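Local coordinates for EmGH1 (Erythrobacter marinus, PDB 5Z87), which probably hydrolyses beta-glucosidic bonds, as a member of glycosyl hydrolase family 3, at residues A[178-192]-A[230-244]. Numbering follows the deposited sequence.
Sequences FSPNIDICTDPRWGR and TSVKHFAGYGQGIGG. With DTT (2,3-dihydroxy-1,4-dithiobutane), chain C.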
ATOM      1  N   PHE A 178      29.066  -0.215  -3.120  1.00 20.34           N
ATOM      2  CA  PHE A 178      27.737  -0.427  -2.561  1.00 18.74           C
ATOM      3  C   PHE A 178      26.697  -0.338  -3.681  1.00 20.85           C
ATOM      4  O   PHE A 178      25.835   0.534  -3.716  1.00 24.35           O
ATOM      5  CB  PHE A 178      27.469   0.593  -1.461  1.00 21.19           C
ATOM      6  CG  PHE A 178      28.419   0.507  -0.287  1.00 21.51           C
ATOM      7  CD1 PHE A 178      29.004  -0.706   0.077  1.00 15.41           C
ATOM      8  CD2 PHE A 178      28.703   1.646   0.475  1.00 17.84           C
ATOM      9  CE1 PHE A 178      29.856  -0.782   1.168  1.00 15.32           C
ATOM     10  CE2 PHE A 178      29.559   1.583   1.573  1.00 18.16           C
ATOM     11  CZ  PHE A 178      30.127   0.364   1.930  1.00 19.86           C
ATOM     12  N   SER A 179      26.841  -1.254  -4.632  1.00 17.64           N
ATOM     13  CA  SER A 179      26.065  -1.313  -5.863  1.00 22.82           C
ATOM     14  C   SER A 179      26.110  -2.741  -6.355  1.00 23.15           C
ATOM     15  O   SER A 179      27.049  -3.473  -6.023  1.00 23.82           O
ATOM     16  CB  SER A 179      26.640  -0.369  -6.942  1.00 20.67           C
ATOM     17  OG  SER A 179      26.601   0.983  -6.524  1.00 26.49           O
ATOM     18  N   PRO A 180      25.119  -3.177  -7.153  1.00 19.81           N
ATOM     19  CA  PRO A 180      23.943  -2.440  -7.626  1.00 21.11           C
ATOM     20  C   PRO A 180      22.779  -2.400  -6.627  1.00 24.45           C
ATOM     21  O   PRO A 180      22.675  -3.218  -5.719  1.00 19.21           O
ATOM     22  CB  PRO A 180      23.527  -3.225  -8.866  1.00 18.29           C
ATOM     23  CG  PRO A 180      23.870  -4.661  -8.505  1.00 17.72           C
ATOM     24  CD  PRO A 180      25.140  -4.561  -7.666  1.00 16.42           C
ATOM     25  N   ASN A 181      21.908  -1.419  -6.817  1.00 23.89           N
ATOM     26  CA  ASN A 181      20.610  -1.389  -6.160  1.00 19.09           C
ATOM     27  C   ASN A 181      19.697  -2.319  -6.944  1.00 22.35           C
ATOM     28  O   ASN A 181      19.396  -2.061  -8.111  1.00 19.65           O
ATOM     29  CB  ASN A 181      20.092   0.047  -6.137  1.00 20.65           C
ATOM     30  CG  ASN A 181      18.693   0.180  -5.529  1.00 21.63           C
ATOM     31  OD1 ASN A 181      17.787  -0.615  -5.801  1.00 23.81           O
ATOM     32  ND2 ASN A 181      18.512   1.218  -4.716  1.00 23.73           N
ATOM     33  N   ILE A 182      19.265  -3.412  -6.324  1.00 18.09           N
ATOM     34  CA  ILE A 182      18.396  -4.332  -7.035  1.00 13.87           C
ATOM     35  C   ILE A 182      17.069  -4.456  -6.297  1.00 21.05           C
ATOM     36  O   ILE A 182      16.448  -5.523  -6.281  1.00 16.21           O
ATOM     37  CB  ILE A 182      19.073  -5.692  -7.243  1.00 17.93           C
ATOM     38  CG1 ILE A 182      19.541  -6.293  -5.917  1.00 15.00           C
ATOM     39  CG2 ILE A 182      20.259  -5.514  -8.180  1.00 15.51           C
ATOM     40  CD1 ILE A 182      20.249  -7.649  -6.096  1.00 17.96           C
ATOM     41  N   ASP A 183      16.626  -3.353  -5.697  1.00 17.99           N
ATOM     42  CA  ASP A 183      15.273  -3.256  -5.173  1.00 16.94           C
ATOM     43  C   ASP A 183      14.262  -3.252  -6.321  1.00 21.18           C
ATOM     44  O   ASP A 183      14.602  -3.027  -7.486  1.00 18.86           O
ATOM     45  CB  ASP A 183      15.115  -1.986  -4.328  1.00 19.48           C
ATOM     46  CG  ASP A 183      16.096  -1.942  -3.147  1.00 26.97           C
ATOM     47  OD1 ASP A 183      16.234  -2.984  -2.462  1.00 26.60           O
ATOM     48  OD2 ASP A 183      16.733  -0.884  -2.910  1.00 20.87           O
ATOM     49  N   ILE A 184      13.006  -3.509  -5.975  1.00 21.72           N
ATOM     50  CA  ILE A 184      11.906  -3.554  -6.931  1.00 17.53           C
ATOM     51  C   ILE A 184      11.116  -2.268  -6.779  1.00 18.51           C
ATOM     52  O   ILE A 184      10.696  -1.922  -5.668  1.00 16.52           O
ATOM     53  CB  ILE A 184      11.007  -4.777  -6.680  1.00 18.35           C
ATOM     54  CG1 ILE A 184      11.862  -6.032  -6.467  1.00 18.05           C
ATOM     55  CG2 ILE A 184       9.989  -4.960  -7.805  1.00 20.22           C
ATOM     56  CD1 ILE A 184      12.650  -6.460  -7.706  1.00 18.78           C
ATOM     57  N   CYS A 185      10.916  -1.552  -7.886  1.00 24.03           N
ATOM     58  CA  CYS A 185      10.167  -0.293  -7.852  1.00 20.58           C
ATOM     59  C   CYS A 185       8.692  -0.606  -8.049  1.00 15.66           C
ATOM     60  O   CYS A 185       8.199  -0.660  -9.171  1.00 20.84           O
ATOM     61  CB  CYS A 185      10.655   0.681  -8.922  1.00 16.65           C
ATOM     62  SG  CYS A 185       9.735   2.289  -8.853  1.00 20.34           S
ATOM     63  N   THR A 186       7.976  -0.827  -6.947  1.00 22.19           N
ATOM     64  CA  THR A 186       6.526  -0.982  -6.986  1.00 17.79           C
ATOM     65  C   THR A 186       5.786   0.301  -6.622  1.00 20.13           C
ATOM     66  O   THR A 186       4.559   0.354  -6.749  1.00 24.57           O
ATOM     67  CB  THR A 186       6.071  -2.097  -6.032  1.00 17.77           C
ATOM     68  OG1 THR A 186       6.479  -1.767  -4.697  1.00 18.63           O
ATOM     69  CG2 THR A 186       6.663  -3.442  -6.437  1.00 14.00           C
ATOM     70  N   ASP A 187       6.488   1.328  -6.149  1.00 15.51           N
ATOM     71  CA  ASP A 187       5.841   2.562  -5.711  1.00 26.72           C
ATOM     72  C   ASP A 187       6.631   3.761  -6.222  1.00 25.11           C
ATOM     73  O   ASP A 187       7.624   4.177  -5.597  1.00 17.04           O
ATOM     74  CB  ASP A 187       5.696   2.607  -4.194  1.00 19.50           C
ATOM     75  CG  ASP A 187       4.612   3.575  -3.752  1.00 24.47           C
ATOM     76  OD1 ASP A 187       4.515   4.676  -4.339  1.00 24.25           O
ATOM     77  OD2 ASP A 187       3.852   3.232  -2.818  1.00 26.07           O
ATOM     78  N   PRO A 188       6.205   4.356  -7.341  1.00 16.91           N
ATOM     79  CA  PRO A 188       6.991   5.443  -7.948  1.00 18.01           C
ATOM     80  C   PRO A 188       7.024   6.724  -7.123  1.00 17.67           C
ATOM     81  O   PRO A 188       7.784   7.635  -7.485  1.00 21.84           O
ATOM     82  CB  PRO A 188       6.302   5.667  -9.315  1.00 15.98           C
ATOM     83  CG  PRO A 188       4.939   5.064  -9.187  1.00 16.92           C
ATOM     84  CD  PRO A 188       5.047   3.959  -8.160  1.00 15.81           C
ATOM     85  N   ARG A 189       6.247   6.824  -6.035  1.00 12.70           N
ATOM     86  CA  ARG A 189       6.377   7.966  -5.127  1.00 13.88           C
ATOM     87  C   ARG A 189       7.752   8.006  -4.480  1.00 16.46           C
ATOM     88  O   ARG A 189       8.221   9.076  -4.074  1.00 19.62           O
ATOM     89  CB  ARG A 189       5.317   7.904  -4.021  1.00 18.38           C
ATOM     90  CG  ARG A 189       3.871   8.091  -4.477  1.00 15.28           C
ATOM     91  CD  ARG A 189       2.911   7.874  -3.313  1.00 15.26           C
ATOM     92  NE  ARG A 189       2.735   6.461  -2.952  1.00 14.77           N
ATOM     93  CZ  ARG A 189       1.939   6.049  -1.967  1.00 18.41           C
ATOM     94  NH1 ARG A 189       1.263   6.942  -1.251  1.00 12.79           N
ATOM     95  NH2 ARG A 189       1.824   4.753  -1.685  1.00 17.68           N
ATOM     96  N   TRP A 190       8.386   6.843  -4.350  1.00 18.14           N
ATOM     97  CA  TRP A 190       9.685   6.694  -3.704  1.00 18.01           C
ATOM     98  C   TRP A 190      10.761   7.511  -4.413  1.00 15.33           C
ATOM     99  O   TRP A 190      11.005   7.330  -5.612  1.00 15.23           O
ATOM    100  CB  TRP A 190      10.057   5.216  -3.707  1.00 17.25           C
ATOM    101  CG  TRP A 190      11.187   4.828  -2.789  1.00 17.69           C
ATOM    102  CD1 TRP A 190      11.490   5.361  -1.566  1.00 17.31           C
ATOM    103  CD2 TRP A 190      12.146   3.802  -3.033  1.00 13.63           C
ATOM    104  NE1 TRP A 190      12.587   4.713  -1.036  1.00 17.95           N
ATOM    105  CE2 TRP A 190      12.996   3.747  -1.918  1.00 19.04           C
ATOM    106  CE3 TRP A 190      12.362   2.910  -4.092  1.00 15.61           C
ATOM    107  CZ2 TRP A 190      14.051   2.841  -1.834  1.00 15.11           C
ATOM    108  CZ3 TRP A 190      13.406   2.015  -4.003  1.00 17.42           C
ATOM    109  CH2 TRP A 190      14.228   1.979  -2.879  1.00 13.35           C
ATOM    110  N   GLY A 191      11.411   8.401  -3.661  1.00 13.06           N
ATOM    111  CA  GLY A 191      12.459   9.248  -4.212  1.00 17.53           C
ATOM    112  C   GLY A 191      13.662   8.495  -4.759  1.00 20.57           C
ATOM    113  O   GLY A 191      14.449   9.087  -5.506  1.00 21.73           O
ATOM    114  N   ARG A 192      13.807   7.208  -4.436  1.00 16.81           N
ATOM    115  CA  ARG A 192      14.921   6.403  -4.908  1.00 15.88           C
ATOM    116  C   ARG A 192      14.551   5.505  -6.073  1.00 16.84           C
ATOM    117  O   ARG A 192      15.367   4.662  -6.470  1.00 21.99           O
ATOM    118  CB  ARG A 192      15.498   5.560  -3.765  1.00 14.08           C
ATOM    119  CG  ARG A 192      15.924   6.397  -2.560  1.00 15.95           C
ATOM    120  CD  ARG A 192      16.728   5.587  -1.568  1.00 14.14           C
ATOM    121  NE  ARG A 192      18.074   5.338  -2.064  1.00 20.95           N
ATOM    122  CZ  ARG A 192      19.077   4.859  -1.334  1.00 23.21           C
ATOM    123  NH1 ARG A 192      18.879   4.572  -0.059  1.00 16.76           N
ATOM    124  NH2 ARG A 192      20.281   4.670  -1.887  1.00 21.27           N
ATOM    125  N   THR A 230      30.990  -6.232  -5.675  1.00 21.09           N
ATOM    126  CA  THR A 230      29.643  -5.678  -5.562  1.00 20.43           C
ATOM    127  C   THR A 230      29.079  -5.960  -4.174  1.00 19.46           C
ATOM    128  O   THR A 230      29.347  -7.010  -3.584  1.00 21.23           O
ATOM    129  CB  THR A 230      28.700  -6.293  -6.604  1.00 16.93           C
ATOM    130  OG1 THR A 230      28.742  -7.723  -6.505  1.00 17.25           O
ATOM    131  CG2 THR A 230      29.101  -5.892  -8.002  1.00 18.53           C
ATOM    132  N   SER A 231      28.289  -5.017  -3.659  1.00 17.15           N
ATOM    133  CA  SER A 231      27.455  -5.233  -2.476  1.00 20.82           C
ATOM    134  C   SER A 231      26.002  -4.979  -2.881  1.00 22.49           C
ATOM    135  O   SER A 231      25.517  -3.846  -2.830  1.00 21.42           O
ATOM    136  CB  SER A 231      27.875  -4.330  -1.311  1.00 16.33           C
ATOM    137  OG  SER A 231      29.282  -4.192  -1.261  1.00 20.21           O
ATOM    138  N   VAL A 232      25.293  -6.033  -3.278  1.00 19.82           N
ATOM    139  CA  VAL A 232      23.932  -5.851  -3.768  1.00 19.64           C
ATOM    140  C   VAL A 232      23.035  -5.394  -2.624  1.00 22.55           C
ATOM    141  O   VAL A 232      23.143  -5.881  -1.488  1.00 18.47           O
ATOM    142  CB  VAL A 232      23.427  -7.145  -4.426  1.00 16.55           C
ATOM    143  CG1 VAL A 232      24.214  -7.408  -5.703  1.00 13.35           C
ATOM    144  CG2 VAL A 232      23.593  -8.321  -3.465  1.00 17.35           C
ATOM    145  N   LYS A 233      22.166  -4.424  -2.908  1.00 16.04           N
ATOM    146  CA  LYS A 233      21.381  -3.757  -1.882  1.00 14.96           C
ATOM    147  C   LYS A 233      19.992  -3.479  -2.449  1.00 20.39           C
ATOM    148  O   LYS A 233      19.799  -3.519  -3.667  1.00 17.94           O
ATOM    149  CB  LYS A 233      22.084  -2.474  -1.427  1.00 16.77           C
ATOM    150  CG  LYS A 233      22.242  -1.450  -2.538  1.00 20.89           C
ATOM    151  CD  LYS A 233      22.946  -0.202  -2.060  1.00 20.85           C
ATOM    152  CE  LYS A 233      22.757   0.940  -3.067  1.00 24.94           C
ATOM    153  NZ  LYS A 233      23.703   2.097  -2.839  1.00 20.64           N
ATOM    154  N   HIS A 234      19.002  -3.220  -1.579  1.00 18.24           N
ATOM    155  CA  HIS A 234      19.078  -3.292  -0.123  1.00 17.49           C
ATOM    156  C   HIS A 234      18.228  -4.445   0.408  1.00 19.38           C
ATOM    157  O   HIS A 234      17.014  -4.431   0.243  1.00 17.37           O
ATOM    158  CB  HIS A 234      18.613  -1.980   0.503  1.00 17.88           C
ATOM    159  CG  HIS A 234      19.208  -0.756  -0.118  1.00 17.94           C
ATOM    160  ND1 HIS A 234      18.845  -0.302  -1.370  1.00 19.33           N
ATOM    161  CD2 HIS A 234      20.119   0.130   0.356  1.00 16.79           C
ATOM    162  CE1 HIS A 234      19.512   0.806  -1.642  1.00 21.14           C
ATOM    163  NE2 HIS A 234      20.286   1.094  -0.609  1.00 20.92           N
ATOM    164  N   PHE A 235      18.880  -5.412   1.067  1.00 14.98           N
ATOM    165  CA  PHE A 235      18.296  -6.701   1.451  1.00 15.61           C
ATOM    166  C   PHE A 235      17.361  -6.538   2.647  1.00 18.11           C
ATOM    167  O   PHE A 235      17.828  -6.230   3.747  1.00 19.08           O
ATOM    168  CB  PHE A 235      19.435  -7.651   1.811  1.00 20.35           C
ATOM    169  CG  PHE A 235      19.101  -9.102   1.708  1.00 13.92           C
ATOM    170  CD1 PHE A 235      18.670  -9.647   0.512  1.00 12.43           C
ATOM    171  CD2 PHE A 235      19.279  -9.939   2.804  1.00 17.28           C
ATOM    172  CE1 PHE A 235      18.392 -11.006   0.408  1.00 13.14           C
ATOM    173  CE2 PHE A 235      19.001 -11.297   2.719  1.00 14.62           C
ATOM    174  CZ  PHE A 235      18.564 -11.839   1.518  1.00 14.69           C
ATOM    175  N   ALA A 236      16.050  -6.742   2.474  1.00 17.27           N
ATOM    176  CA  ALA A 236      15.342  -7.017   1.223  1.00 19.56           C
ATOM    177  C   ALA A 236      13.959  -6.391   1.366  1.00 23.41           C
ATOM    178  O   ALA A 236      13.395  -6.401   2.466  1.00 25.77           O
ATOM    179  CB  ALA A 236      15.223  -8.520   0.955  1.00 19.06           C
ATOM    180  N   GLY A 237      13.414  -5.850   0.277  1.00 19.68           N
ATOM    181  CA  GLY A 237      12.112  -5.200   0.297  1.00 19.88           C
ATOM    182  C   GLY A 237      12.138  -3.700   0.509  1.00 21.83           C
ATOM    183  O   GLY A 237      11.089  -3.109   0.781  1.00 17.77           O
ATOM    184  N   TYR A 238      13.303  -3.067   0.389  1.00 15.28           N
ATOM    185  CA  TYR A 238      13.419  -1.648   0.694  1.00 14.06           C
ATOM    186  C   TYR A 238      12.508  -0.799  -0.195  1.00 15.28           C
ATOM    187  O   TYR A 238      11.987   0.231   0.252  1.00 19.01           O
ATOM    188  CB  TYR A 238      14.893  -1.264   0.570  1.00 14.32           C
ATOM    189  CG  TYR A 238      15.276   0.162   0.864  1.00 17.49           C
ATOM    190  CD1 TYR A 238      14.725   0.861   1.932  1.00 18.44           C
ATOM    191  CD2 TYR A 238      16.256   0.792   0.093  1.00 16.99           C
ATOM    192  CE1 TYR A 238      15.114   2.181   2.196  1.00 21.88           C
ATOM    193  CE2 TYR A 238      16.653   2.085   0.351  1.00 18.20           C
ATOM    194  CZ  TYR A 238      16.079   2.784   1.393  1.00 19.73           C
ATOM    195  OH  TYR A 238      16.485   4.081   1.620  1.00 21.77           O
ATOM    196  N   GLY A 239      12.242  -1.247  -1.425  1.00 17.21           N
ATOM    197  CA  GLY A 239      11.419  -0.484  -2.347  1.00 16.38           C
ATOM    198  C   GLY A 239       9.932  -0.481  -2.029  1.00 24.93           C
ATOM    199  O   GLY A 239       9.196   0.351  -2.580  1.00 20.39           O
ATOM    200  N   GLN A 240       9.472  -1.373  -1.149  1.00 17.18           N
ATOM    201  CA  GLN A 240       8.046  -1.534  -0.893  1.00 20.05           C
ATOM    202  C   GLN A 240       7.568  -0.708   0.295  1.00 16.16           C
ATOM    203  O   GLN A 240       6.446  -0.920   0.765  1.00 16.64           O
ATOM    204  CB  GLN A 240       7.704  -3.022  -0.690  1.00 12.54           C
ATOM    205  CG  GLN A 240       7.736  -3.864  -1.971  1.00 14.20           C
ATOM    206  CD  GLN A 240       9.109  -3.833  -2.676  1.00 18.92           C
ATOM    207  OE1 GLN A 240      10.092  -4.336  -2.149  1.00 18.05           O
ATOM    208  NE2 GLN A 240       9.166  -3.230  -3.869  1.00 17.97           N
ATOM    209  N   GLY A 241       8.389   0.222   0.793  1.00 15.33           N
ATOM    210  CA  GLY A 241       7.978   1.024   1.935  1.00 16.28           C
ATOM    211  C   GLY A 241       6.632   1.700   1.722  1.00 18.28           C
ATOM    212  O   GLY A 241       6.359   2.207   0.625  1.00 20.49           O
ATOM    213  N   ILE A 242       5.768   1.691   2.740  1.00 14.20           N
ATOM    214  CA  ILE A 242       4.425   2.223   2.554  1.00 16.15           C
ATOM    215  C   ILE A 242       4.499   3.719   2.289  1.00 17.05           C
ATOM    216  O   ILE A 242       5.447   4.406   2.694  1.00 17.15           O
ATOM    217  CB  ILE A 242       3.515   1.927   3.761  1.00 18.16           C
ATOM    218  CG1 ILE A 242       4.082   2.545   5.048  1.00 15.78           C
ATOM    219  CG2 ILE A 242       3.245   0.437   3.871  1.00 19.62           C
ATOM    220  CD1 ILE A 242       3.201   2.299   6.303  1.00 15.68           C
ATOM    221  N   GLY A 243       3.492   4.226   1.577  1.00 20.24           N
ATOM    222  CA  GLY A 243       3.429   5.635   1.262  1.00 17.71           C
ATOM    223  C   GLY A 243       4.457   6.113   0.267  1.00 18.88           C
ATOM    224  O   GLY A 243       4.443   7.301  -0.075  1.00 16.89           O
ATOM    225  N   GLY A 244       5.322   5.222  -0.236  1.00 13.73           N
ATOM    226  CA  GLY A 244       6.471   5.646  -0.994  1.00 12.68           C
ATOM    227  C   GLY A 244       7.450   6.427  -0.165  1.00 16.58           C
ATOM    228  O   GLY A 244       8.255   7.182  -0.705  1.00 21.17           O
TER
HETATM  229  S1  DTT C 801      21.786   5.348   3.090  1.00 58.96           S
HETATM  230  C1  DTT C 801      21.645   4.243   1.636  1.00 31.68           C
HETATM  231  C2  DTT C 801      22.750   4.147   0.552  1.00 38.34           C
HETATM  232  O2  DTT C 801      22.375   3.053  -0.282  1.00 28.49           O
HETATM  233  C3  DTT C 801      24.243   4.019   0.954  1.00 35.22           C
HETATM  234  O3  DTT C 801      24.986   3.232   0.016  1.00 26.79           O
HETATM  235  C4  DTT C 801      24.942   5.371   1.005  1.00 45.60           C
HETATM  236  S4  DTT C 801      25.084   6.151   2.637  1.00 56.61           S
HETATM  237  O   HOH W   1      14.683  -5.054  -2.123  1.00 15.85           O
HETATM  238  O   HOH W   2      12.457  -3.601  -2.915  1.00 13.50           O
HETATM  239  O   HOH W   3       9.071   1.652  -5.207  1.00 17.86           O
HETATM  240  O   HOH W   4       4.588   1.186  -1.321  1.00 21.52           O
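Trp190 drives the edge of its six-membered ring into the face of Tyr238, a T-shaped pair with planes at 87°, while Gly239 CA fits under the indole face as a CH-pi contact, 3.9 Å from the centroid of the six-membered ring. Arg192 CB covers the opposite face, so the indole is wedged between the two. A side chain at Gly239 would strike Ile184 O, and one at Gly244 would strike Arg189 CB; glycine makes both hollows. Into the second fits Arg189 CB, and the guanidinium lies flat over the Gly243-Gly244 peptide, with CZ 3.4 Å from Gly243 C. It is held in that plane by a side-on salt bridge, NE to Asp187 OD1 and NH2 to Asp187 OD2 (2.8 Å), and its NH1 reaches backbone oxygens of Gly634 and Leu636 of the second subunit. A leucine in place of Arg189 would probably leave the Asp187 carboxylate without its mate and uncover the Gly243 peptide.

Beyond Trp190, the side chain of Gln240, bent at its second torsion (58°), gives NE2 to both Ile184 O and Thr186 OG1. At the barrel end, residues 178-182 run beside strand 230-235, joined by the Asn181-Lys233 bridge, and Pro180 CD and Ile182 CD1 press on Val232. Asp183 OD1 takes the backbone N of His234, which sets the carboxylate, and the OD2 bond to His234 ND1, 2.7 Å on the syn lone pair and nearly coplanar, fixes the ring's rotation. His234 NE2 thereby faces O2 of the bound dithiothreitol at 2.9 Å; Lys233 NZ and Arg192 NH2 share that oxygen. Arg192 NH1 donates to Tyr238 OH, and its NE is salt-bridged to Glu195. Three nitrogens converging on one hydroxyl of a likely crystallisation additive, in a family 3 TIM-barrel domain, are consistent with a pocket built to grip sugar hydroxyls.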